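Local coordinates for protein DNA methyltransferase (Nicotiana tabacum, PDB 4ONQ) that probably acts as a DNA (cytosine-5-)-methyltransferase, this chain being the catalytic domain of a plant DRM enzyme, crystallised with sinefungin bound, at residues T101-L106 / K111-W116; A132-R137 / R162-V167; P176-E181 / I198-R203. The protein carries 5 engineered substitutions. All blocks are in the same frame, centred on the assembly; numbering follows the deposited sequence.

Contact 1 (T101-L106 / K111-W116); sequences TIHEAL and KWWPSW
H103 points an edge of its imidazole at the face of the five-membered ring of W113, a T-shaped pair with planes at 89° and centroids 4.8 Å apart. It joins the short helix 102-105 to the loop that follows helix 107-110, within the DRM-type methyltransferase catalytic region. The contact is concentrated at one atom: H103 NE2 lies above the indole plane, offset toward the rim, 3.3 Å from W113 CG. I102, one residue earlier, meets the other half of the indole. Its CG2 branch, anti to the backbone N, approaches W113 CZ3 at 3.5 Å, while CD1 reaches W113 CH2 at 3.8 Å. The side chains of I102 and W113 cross at about a right angle; CG2 and CD1 both meet the six-membered ring, and H103 NE2 sits mainly over the five-membered one. With CG roughly anti to the backbone N (chi1 -150°), the W113 indole is carried toward the helix; a hydrogen bond from W113 NE1 to D117 O probably helps fix its rotation. W168 makes a further edge-to-face pair with W113, which joins this loop to strand 166-170. W113 CB lies at the edge of the H103 ring, near its plane, 3.3 Å from H103 NE2.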
loop_
_atom_site.group_PDB
_atom_site.type_symbol
_atom_site.label_atom_id
_atom_site.label_comp_id
_atom_site.label_asym_id
_atom_site.label_seq_id
_atom_site.Cartn_x
_atom_site.Cartn_y
_atom_site.Cartn_z
ATOM N N THR A 101 2.667 7.661 -15.515
ATOM C CA THR A 101 3.972 7.432 -16.111
ATOM C C THR A 101 5.048 8.127 -15.304
ATOM O O THR A 101 4.780 9.124 -14.630
ATOM C CB THR A 101 4.054 7.919 -17.568
ATOM O OG1 THR A 101 3.700 9.305 -17.629
ATOM C CG2 THR A 101 3.124 7.115 -18.454
ATOM N N ILE A 102 6.260 7.582 -15.371
ATOM C CA ILE A 102 7.423 8.179 -14.723
ATOM C C ILE A 102 7.555 9.647 -15.095
ATOM O O ILE A 102 7.738 10.506 -14.235
ATOM C CB ILE A 102 8.714 7.449 -15.137
ATOM C CG1 ILE A 102 8.726 6.033 -14.557
ATOM C CG2 ILE A 102 9.937 8.222 -14.672
ATOM C CD1 ILE A 102 9.681 5.095 -15.252
ATOM N N HIS A 103 7.417 9.936 -16.359
ATOM C CA HIS A 103 7.501 11.273 -16.826
ATOM C C HIS A 103 6.461 12.186 -16.308
ATOM O O HIS A 103 6.746 13.346 -16.133
ATOM C CB HIS A 103 7.488 11.311 -18.325
ATOM C CG HIS A 103 8.744 10.831 -18.943
ATOM N ND1 HIS A 103 8.806 10.421 -20.196
ATOM C CD2 HIS A 103 10.010 10.709 -18.431
ATOM C CE1 HIS A 103 10.039 10.048 -20.477
ATOM N NE2 HIS A 103 10.775 10.229 -19.395
ATOM N N GLU A 104 5.229 11.732 -16.153
ATOM C CA GLU A 104 4.241 12.565 -15.503
ATOM C C GLU A 104 4.519 12.799 -14.033
ATOM O O GLU A 104 4.403 13.896 -13.563
ATOM C CB GLU A 104 2.788 12.094 -15.722
ATOM C CG GLU A 104 2.535 11.179 -16.912
ATOM C CD GLU A 104 1.067 10.997 -17.244
ATOM O OE1 GLU A 104 0.571 11.680 -18.136
ATOM O OE2 GLU A 104 0.398 10.160 -16.636
ATOM N N ALA A 105 4.876 11.746 -13.320
ATOM C CA ALA A 105 5.142 11.832 -11.898
ATOM C C ALA A 105 6.361 12.638 -11.517
ATOM O O ALA A 105 6.351 13.350 -10.572
ATOM C CB ALA A 105 5.139 10.469 -11.256
ATOM N N LEU A 106 7.401 12.497 -12.292
ATOM C CA LEU A 106 8.648 13.120 -12.022
ATOM C C LEU A 106 9.074 13.920 -13.211
ATOM O O LEU A 106 9.837 13.478 -14.007
ATOM C CB LEU A 106 9.678 12.059 -11.791
ATOM C CG LEU A 106 9.851 11.296 -10.506
ATOM C CD1 LEU A 106 9.088 11.792 -9.331
ATOM C CD2 LEU A 106 9.530 9.860 -10.726
ATOM N N LYS A 111 13.472 15.330 -18.967
ATOM C CA LYS A 111 14.419 15.981 -19.821
ATOM C C LYS A 111 15.725 15.245 -20.024
ATOM O O LYS A 111 16.381 15.406 -21.022
ATOM C CB LYS A 111 14.703 17.351 -19.275
ATOM C CG LYS A 111 15.686 18.111 -20.076
ATOM C CD LYS A 111 15.801 19.506 -19.586
ATOM C CE LYS A 111 16.880 20.263 -20.322
ATOM N NZ LYS A 111 16.608 20.619 -21.731
ATOM N N TRP A 112 16.082 14.412 -19.077
ATOM C CA TRP A 112 17.327 13.654 -19.175
ATOM C C TRP A 112 17.102 12.165 -19.413
ATOM O O TRP A 112 18.041 11.374 -19.361
ATOM C CB TRP A 112 18.195 13.897 -17.937
ATOM C CG TRP A 112 18.398 15.353 -17.706
ATOM C CD1 TRP A 112 17.920 16.098 -16.666
ATOM C CD2 TRP A 112 19.097 16.261 -18.565
ATOM N NE1 TRP A 112 18.288 17.414 -16.820
ATOM C CE2 TRP A 112 19.012 17.540 -17.977
ATOM C CE3 TRP A 112 19.790 16.116 -19.773
ATOM C CZ2 TRP A 112 19.600 18.666 -18.555
ATOM C CZ3 TRP A 112 20.365 17.236 -20.348
ATOM C CH2 TRP A 112 20.265 18.494 -19.740
ATOM N N TRP A 113 15.856 11.787 -19.684
ATOM C CA TRP A 113 15.540 10.392 -19.970
ATOM C C TRP A 113 16.005 10.026 -21.378
ATOM O O TRP A 113 15.535 10.597 -22.361
ATOM C CB TRP A 113 14.039 10.121 -19.813
ATOM C CG TRP A 113 13.736 8.709 -19.394
ATOM C CD1 TRP A 113 13.619 7.616 -20.206
ATOM C CD2 TRP A 113 13.521 8.239 -18.054
ATOM N NE1 TRP A 113 13.349 6.494 -19.455
ATOM C CE2 TRP A 113 13.285 6.849 -18.132
ATOM C CE3 TRP A 113 13.516 8.857 -16.797
ATOM C CZ2 TRP A 113 13.043 6.066 -17.004
ATOM C CZ3 TRP A 113 13.274 8.077 -15.673
ATOM C CH2 TRP A 113 13.040 6.695 -15.786
ATOM N N PRO A 114 16.949 9.081 -21.480
ATOM C CA PRO A 114 17.456 8.665 -22.789
ATOM C C PRO A 114 16.367 7.965 -23.594
ATOM O O PRO A 114 15.549 7.242 -23.023
ATOM C CB PRO A 114 18.564 7.665 -22.437
ATOM C CG PRO A 114 18.871 7.893 -20.991
ATOM C CD PRO A 114 17.597 8.354 -20.377
ATOM N N SER A 115 16.364 8.175 -24.906
ATOM C CA SER A 115 15.388 7.530 -25.780
ATOM C C SER A 115 15.469 6.001 -25.705
ATOM O O SER A 115 14.485 5.305 -25.964
ATOM C CB SER A 115 15.578 7.995 -27.225
ATOM O OG SER A 115 16.893 7.718 -27.672
ATOM N N TRP A 116 16.638 5.482 -25.343
ATOM C CA TRP A 116 16.841 4.039 -25.294
ATOM C C TRP A 116 16.411 3.405 -23.970
ATOM O O TRP A 116 16.520 2.189 -23.795
ATOM C CB TRP A 116 18.295 3.682 -25.617
ATOM C CG TRP A 116 19.311 4.401 -24.778
ATOM C CD1 TRP A 116 19.919 5.585 -25.067
ATOM C CD2 TRP A 116 19.844 3.974 -23.517
ATOM N NE1 TRP A 116 20.796 5.924 -24.063
ATOM C CE2 TRP A 116 20.765 4.953 -23.100
ATOM C CE3 TRP A 116 19.623 2.862 -22.700
ATOM C CZ2 TRP A 116 21.471 4.853 -21.902
ATOM C CZ3 TRP A 116 20.326 2.764 -21.509
ATOM C CH2 TRP A 116 21.239 3.755 -21.121
#

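Contact 2 (A132-R137 / R162-V167); sequences AQLTNR and RKWNLV
L134 lays its CD2 methyl over one face of the W164 indole, a CH-pi contact with the carbon 3.7 Å from the centroid of the five-membered ring and 23° off its normal. The contact packs helix 132-143 against the junction where helix 151-164 ends and the first strand of the antiparallel hairpin 166-170/173-176 follows. Within the indole the methyl sits nearest the pyrrole rim, with L134 CD2 to W164 CD1 at 3.4 Å. What brings the branch there is an L134 CG anti to the backbone N (chi1 173°), which carries the side chain out from the helix toward the indole. The same methyl also touches L166, its CD2 lying 4.1 Å from L166 CD1, so a single branch serves both an aromatic and an aliphatic partner. T135 gives a looser contact, its CG2 standing 4.3 Å from L166 CD2, and both residues also reach V174 on the second hairpin strand. Between W164 and L166, N165 takes a positive phi as the chain leaves the helix, and its OD1 accepts from N123 N. With its hydroxyl turned back to its own helix, T135 presents CG2 to L166: T135 OG1 donates to A132 O at 3.2 Å from above the carbonyl plane, on the same face as the backbone donor N136 N, with a C=O...donor angle of 107°.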
loop_
_atom_site.group_PDB
_atom_site.type_symbol
_atom_site.label_atom_id
_atom_site.label_comp_id
_atom_site.label_asym_id
_atom_site.label_seq_id
_atom_site.Cartn_x
_atom_site.Cartn_y
_atom_site.Cartn_z
ATOM N N ALA A 132 25.816 4.871 -4.037
ATOM C CA ALA A 132 26.546 5.813 -4.874
ATOM C C ALA A 132 27.500 5.065 -5.799
ATOM O O ALA A 132 27.773 5.500 -6.918
ATOM C CB ALA A 132 27.314 6.801 -4.001
ATOM N N GLN A 133 28.003 3.936 -5.317
ATOM C CA GLN A 133 28.927 3.109 -6.078
ATOM C C GLN A 133 28.294 2.654 -7.389
ATOM O O GLN A 133 28.887 2.776 -8.461
ATOM C CB GLN A 133 29.351 1.909 -5.233
ATOM C CG GLN A 133 30.608 1.222 -5.705
ATOM C CD GLN A 133 30.339 0.231 -6.810
ATOM O OE1 GLN A 133 31.126 0.102 -7.746
ATOM N NE2 GLN A 133 29.218 -0.482 -6.707
ATOM N N LEU A 134 27.073 2.149 -7.297
ATOM C CA LEU A 134 26.341 1.685 -8.468
ATOM C C LEU A 134 26.049 2.801 -9.476
ATOM O O LEU A 134 26.269 2.625 -10.674
ATOM C CB LEU A 134 25.043 1.012 -8.026
ATOM C CG LEU A 134 24.066 0.598 -9.123
ATOM C CD1 LEU A 134 24.688 -0.437 -10.056
ATOM C CD2 LEU A 134 22.799 0.065 -8.483
ATOM N N THR A 135 25.555 3.945 -9.000
ATOM C CA THR A 135 25.232 5.042 -9.909
ATOM C C THR A 135 26.510 5.608 -10.526
ATOM O O THR A 135 26.491 6.183 -11.614
ATOM C CB THR A 135 24.403 6.169 -9.228
ATOM O OG1 THR A 135 25.130 6.731 -8.124
ATOM C CG2 THR A 135 23.067 5.638 -8.745
ATOM N N ASN A 136 27.622 5.441 -9.819
ATOM C CA ASN A 136 28.928 5.759 -10.374
ATOM C C ASN A 136 29.273 4.808 -11.517
ATOM O O ASN A 136 29.684 5.240 -12.597
ATOM C CB ASN A 136 29.998 5.692 -9.294
ATOM C CG ASN A 136 31.300 6.331 -9.726
ATOM O OD1 ASN A 136 31.308 7.320 -10.455
ATOM N ND2 ASN A 136 32.411 5.765 -9.275
ATOM N N ARG A 137 29.096 3.509 -11.281
ATOM C CA ARG A 137 29.330 2.521 -12.328
ATOM C C ARG A 137 28.502 2.848 -13.569
ATOM O O ARG A 137 28.991 2.741 -14.693
ATOM C CB ARG A 137 29.020 1.097 -11.845
ATOM C CG ARG A 137 29.873 0.607 -10.671
ATOM C CD ARG A 137 31.343 0.997 -10.808
ATOM N NE ARG A 137 31.918 0.595 -12.087
ATOM C CZ ARG A 137 33.156 0.886 -12.474
ATOM N NH1 ARG A 137 33.962 1.576 -11.675
ATOM N NH2 ARG A 137 33.591 0.482 -13.660
ATOM N N ARG A 162 16.133 -1.089 -13.438
ATOM C CA ARG A 162 14.945 -1.794 -13.073
ATOM C C ARG A 162 15.034 -2.420 -11.731
ATOM O O ARG A 162 14.094 -2.399 -10.983
ATOM C CB ARG A 162 14.654 -2.872 -14.075
ATOM C CG ARG A 162 14.114 -2.359 -15.361
ATOM C CD ARG A 162 14.081 -3.409 -16.433
ATOM N NE ARG A 162 13.150 -2.942 -17.406
ATOM C CZ ARG A 162 13.459 -2.649 -18.640
ATOM N NH1 ARG A 162 14.674 -2.835 -19.064
ATOM N NH2 ARG A 162 12.540 -2.183 -19.441
ATOM N N LYS A 163 16.168 -3.014 -11.450
ATOM C CA LYS A 163 16.391 -3.675 -10.204
ATOM C C LYS A 163 16.352 -2.728 -9.045
ATOM O O LYS A 163 15.898 -3.046 -8.001
ATOM C CB LYS A 163 17.695 -4.424 -10.238
ATOM C CG LYS A 163 18.143 -4.921 -8.897
ATOM C CD LYS A 163 19.313 -5.856 -9.005
ATOM C CE LYS A 163 19.555 -6.505 -7.678
ATOM N NZ LYS A 163 20.969 -6.767 -7.457
ATOM N N TRP A 164 16.863 -1.553 -9.239
ATOM C CA TRP A 164 16.980 -0.617 -8.127
ATOM C C TRP A 164 16.067 0.597 -8.245
ATOM O O TRP A 164 16.131 1.496 -7.409
ATOM C CB TRP A 164 18.433 -0.155 -7.988
ATOM C CG TRP A 164 19.347 -1.242 -7.544
ATOM C CD1 TRP A 164 20.096 -2.060 -8.338
ATOM C CD2 TRP A 164 19.605 -1.643 -6.195
ATOM N NE1 TRP A 164 20.813 -2.940 -7.564
ATOM C CE2 TRP A 164 20.529 -2.705 -6.246
ATOM C CE3 TRP A 164 19.157 -1.194 -4.947
ATOM C CZ2 TRP A 164 21.003 -3.338 -5.101
ATOM C CZ3 TRP A 164 19.634 -1.819 -3.810
ATOM C CH2 TRP A 164 20.545 -2.881 -3.894
ATOM N N ASN A 165 15.221 0.618 -9.272
ATOM C CA ASN A 165 14.336 1.752 -9.513
ATOM C C ASN A 165 15.106 3.070 -9.596
ATOM O O ASN A 165 14.795 4.039 -8.901
ATOM C CB ASN A 165 13.230 1.822 -8.455
ATOM C CG ASN A 165 12.019 0.978 -8.823
ATOM O OD1 ASN A 165 11.774 0.708 -9.997
ATOM N ND2 ASN A 165 11.250 0.566 -7.819
ATOM N N LEU A 166 16.127 3.091 -10.448
ATOM C CA LEU A 166 16.909 4.297 -10.668
ATOM C C LEU A 166 16.256 5.149 -11.740
ATOM O O LEU A 166 15.728 4.629 -12.716
ATOM C CB LEU A 166 18.334 3.932 -11.068
ATOM C CG LEU A 166 19.036 3.053 -10.039
ATOM C CD1 LEU A 166 20.387 2.629 -10.557
ATOM C CD2 LEU A 166 19.179 3.775 -8.708
ATOM N N VAL A 167 16.278 6.461 -11.546
ATOM C CA VAL A 167 15.668 7.383 -12.488
ATOM C C VAL A 167 16.721 8.375 -12.964
ATOM O O VAL A 167 17.660 8.678 -12.239
ATOM C CB VAL A 167 14.487 8.132 -11.838
ATOM C CG1 VAL A 167 13.370 7.148 -11.471
ATOM C CG2 VAL A 167 14.953 8.896 -10.600
#

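Contact 3 (P176-E181 / I198-R203); sequences PLEPDE and ISRTDR
P179 and R203, with CA atoms 6.8 Å apart, bring together the first turns of helices 179-186 and 200-208, each entered through an N-cap residue, E178 and S199. The sequence is consistent with motif IX of C5-methyltransferases leading into motif X, which in the rearranged DRM order precede the cofactor-binding motif I. At the exposed side, E178 and R200 form a salt bridge: R200 NH1 donates close to its own guanidinium plane, meeting the syn side of E178 OE1 but tilted out of the carboxylate plane, at 2.9 Å with an N-H...O angle of 150°. Carboxylate and guanidinium planes differ by 23°, but the pairing is one-sided, since E178 OE2 stays 3.7 Å from R200 NH2. The reach comes from R200, whose chain starts anti to the backbone N (chi1 166°) and runs extended from CG to NE, whereas E178 bends at chi2. Deeper in, the buried P179 places its CB over the centre of one face of the R203 guanidinium, 3.4 Å from R203 CZ. R203 NH2 is held by a salt bridge to E183 and a bond to T193, which help fix the flat group under the proline. With R203 replaced, an alanine here is likely to leave one side of P179 without its flat cover and to cost E183 this charged partner. At the second helix start, S199 OG caps the backbone, accepting from D202 N at 3.3 Å.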
loop_
_atom_site.group_PDB
_atom_site.type_symbol
_atom_site.label_atom_id
_atom_site.label_comp_id
_atom_site.label_asym_id
_atom_site.label_seq_id
_atom_site.Cartn_x
_atom_site.Cartn_y
_atom_site.Cartn_z
ATOM N N PRO A 176 18.742 7.001 -7.168
ATOM C CA PRO A 176 17.574 6.367 -6.554
ATOM C C PRO A 176 16.506 7.424 -6.262
ATOM O O PRO A 176 16.829 8.614 -6.197
ATOM C CB PRO A 176 18.132 5.791 -5.251
ATOM C CG PRO A 176 19.332 6.658 -4.937
ATOM C CD PRO A 176 19.902 7.072 -6.262
ATOM N N LEU A 177 15.254 6.999 -6.117
ATOM C CA LEU A 177 14.192 7.908 -5.713
ATOM C C LEU A 177 14.492 8.513 -4.345
ATOM O O LEU A 177 14.951 7.814 -3.442
ATOM C CB LEU A 177 12.866 7.157 -5.634
ATOM C CG LEU A 177 12.370 6.547 -6.943
ATOM C CD1 LEU A 177 11.354 5.455 -6.646
ATOM C CD2 LEU A 177 11.778 7.631 -7.844
ATOM N N GLU A 178 14.235 9.807 -4.190
ATOM C CA GLU A 178 14.303 10.431 -2.875
ATOM C C GLU A 178 12.969 10.178 -2.165
ATOM O O GLU A 178 11.947 9.976 -2.823
ATOM C CB GLU A 178 14.601 11.933 -3.001
ATOM C CG GLU A 178 16.029 12.264 -3.468
ATOM C CD GLU A 178 17.108 11.881 -2.451
ATOM O OE1 GLU A 178 16.921 12.139 -1.237
ATOM O OE2 GLU A 178 18.147 11.319 -2.868
ATOM N N PRO A 179 12.976 10.170 -0.822
ATOM C CA PRO A 179 11.778 9.857 -0.032
ATOM C C PRO A 179 10.504 10.642 -0.383
ATOM O O PRO A 179 9.441 10.037 -0.319
ATOM C CB PRO A 179 12.225 10.155 1.403
ATOM C CG PRO A 179 13.688 9.896 1.390
ATOM C CD PRO A 179 14.168 10.326 0.033
ATOM N N ASP A 180 10.583 11.924 -0.739
ATOM C CA ASP A 180 9.366 12.657 -1.122
ATOM C C ASP A 180 8.716 12.072 -2.390
ATOM O O ASP A 180 7.486 11.991 -2.495
ATOM C CB ASP A 180 9.616 14.163 -1.273
ATOM C CG ASP A 180 10.536 14.493 -2.429
ATOM O OD1 ASP A 180 11.637 13.910 -2.493
ATOM O OD2 ASP A 180 10.154 15.332 -3.278
ATOM N N GLU A 181 9.551 11.633 -3.330
ATOM C CA GLU A 181 9.070 10.999 -4.554
ATOM C C GLU A 181 8.361 9.683 -4.244
ATOM O O GLU A 181 7.288 9.404 -4.788
ATOM C CB GLU A 181 10.216 10.795 -5.548
ATOM C CG GLU A 181 10.910 12.099 -5.902
ATOM C CD GLU A 181 12.205 11.928 -6.695
ATOM O OE1 GLU A 181 12.898 10.890 -6.558
ATOM O OE2 GLU A 181 12.534 12.860 -7.458
ATOM N N ILE A 198 12.972 10.073 12.761
ATOM C CA ILE A 198 13.142 8.939 11.860
ATOM C C ILE A 198 14.317 9.176 10.907
ATOM O O ILE A 198 14.498 10.278 10.391
ATOM C CB ILE A 198 11.844 8.640 11.074
ATOM C CG1 ILE A 198 11.989 7.342 10.273
ATOM C CG2 ILE A 198 11.466 9.816 10.186
ATOM C CD1 ILE A 198 10.793 7.007 9.411
ATOM N N SER A 199 15.141 8.156 10.699
ATOM C CA SER A 199 16.256 8.292 9.776
ATOM C C SER A 199 15.814 8.082 8.339
ATOM O O SER A 199 14.715 7.577 8.064
ATOM C CB SER A 199 17.365 7.301 10.104
ATOM O OG SER A 199 16.961 5.992 9.764
ATOM N N ARG A 200 16.695 8.466 7.431
ATOM C CA ARG A 200 16.467 8.338 6.000
ATOM C C ARG A 200 16.223 6.877 5.598
ATOM O O ARG A 200 15.227 6.554 4.926
ATOM C CB ARG A 200 17.667 8.935 5.254
ATOM C CG ARG A 200 17.747 8.602 3.774
ATOM C CD ARG A 200 18.957 9.302 3.174
ATOM N NE ARG A 200 19.330 8.792 1.854
ATOM C CZ ARG A 200 18.850 9.256 0.706
ATOM N NH1 ARG A 200 17.979 10.252 0.714
ATOM N NH2 ARG A 200 19.245 8.724 -0.444
ATOM N N THR A 201 17.117 5.989 6.031
ATOM C CA THR A 201 16.997 4.570 5.673
ATOM C C THR A 201 15.712 3.970 6.235
ATOM O O THR A 201 15.083 3.119 5.604
ATOM C CB THR A 201 18.239 3.716 6.096
ATOM O OG1 THR A 201 18.048 3.194 7.417
ATOM C CG2 THR A 201 19.507 4.549 6.042
ATOM N N ASP A 202 15.311 4.446 7.409
ATOM C CA ASP A 202 14.043 4.030 8.001
ATOM C C ASP A 202 12.844 4.634 7.273
ATOM O O ASP A 202 11.770 4.036 7.245
ATOM C CB ASP A 202 13.985 4.386 9.490
ATOM C CG ASP A 202 14.464 3.258 10.378
ATOM O OD1 ASP A 202 14.479 2.102 9.911
ATOM O OD2 ASP A 202 14.815 3.527 11.547
ATOM N N ARG A 203 13.015 5.826 6.710
ATOM C CA ARG A 203 11.979 6.403 5.861
ATOM C C ARG A 203 11.723 5.422 4.724
ATOM O O ARG A 203 10.580 5.051 4.446
ATOM C CB ARG A 203 12.428 7.742 5.276
ATOM C CG ARG A 203 12.378 8.934 6.209
ATOM C CD ARG A 203 11.489 9.996 5.580
ATOM N NE ARG A 203 12.189 11.159 5.052
ATOM C CZ ARG A 203 11.631 12.036 4.224
ATOM N NH1 ARG A 203 12.333 13.078 3.783
ATOM N NH2 ARG A 203 10.373 11.863 3.827
#

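All three contacts are partly buried, lie in series, and include one buried touching residue each: I102, L166 and P179. Contacts 1 and 2 share strand 166-170 as a neighbour: V167 touches the W113 indole, while L166 faces helix 132-143. Contact 3 begins on the partner strand of that hairpin, where P176 meets L166 and L177 meets V167; L106 of contact 1 packs on L177 and E181. Contacts 1 and 2, centred about 24 Å from the chain centre, are aromatic and aliphatic, whereas contact 3, about 16 Å from it and with the R203 side chain about 12 Å from sinefungin, adds an exposed ion pair to a buried proline; distance from the centre thus does not track burial.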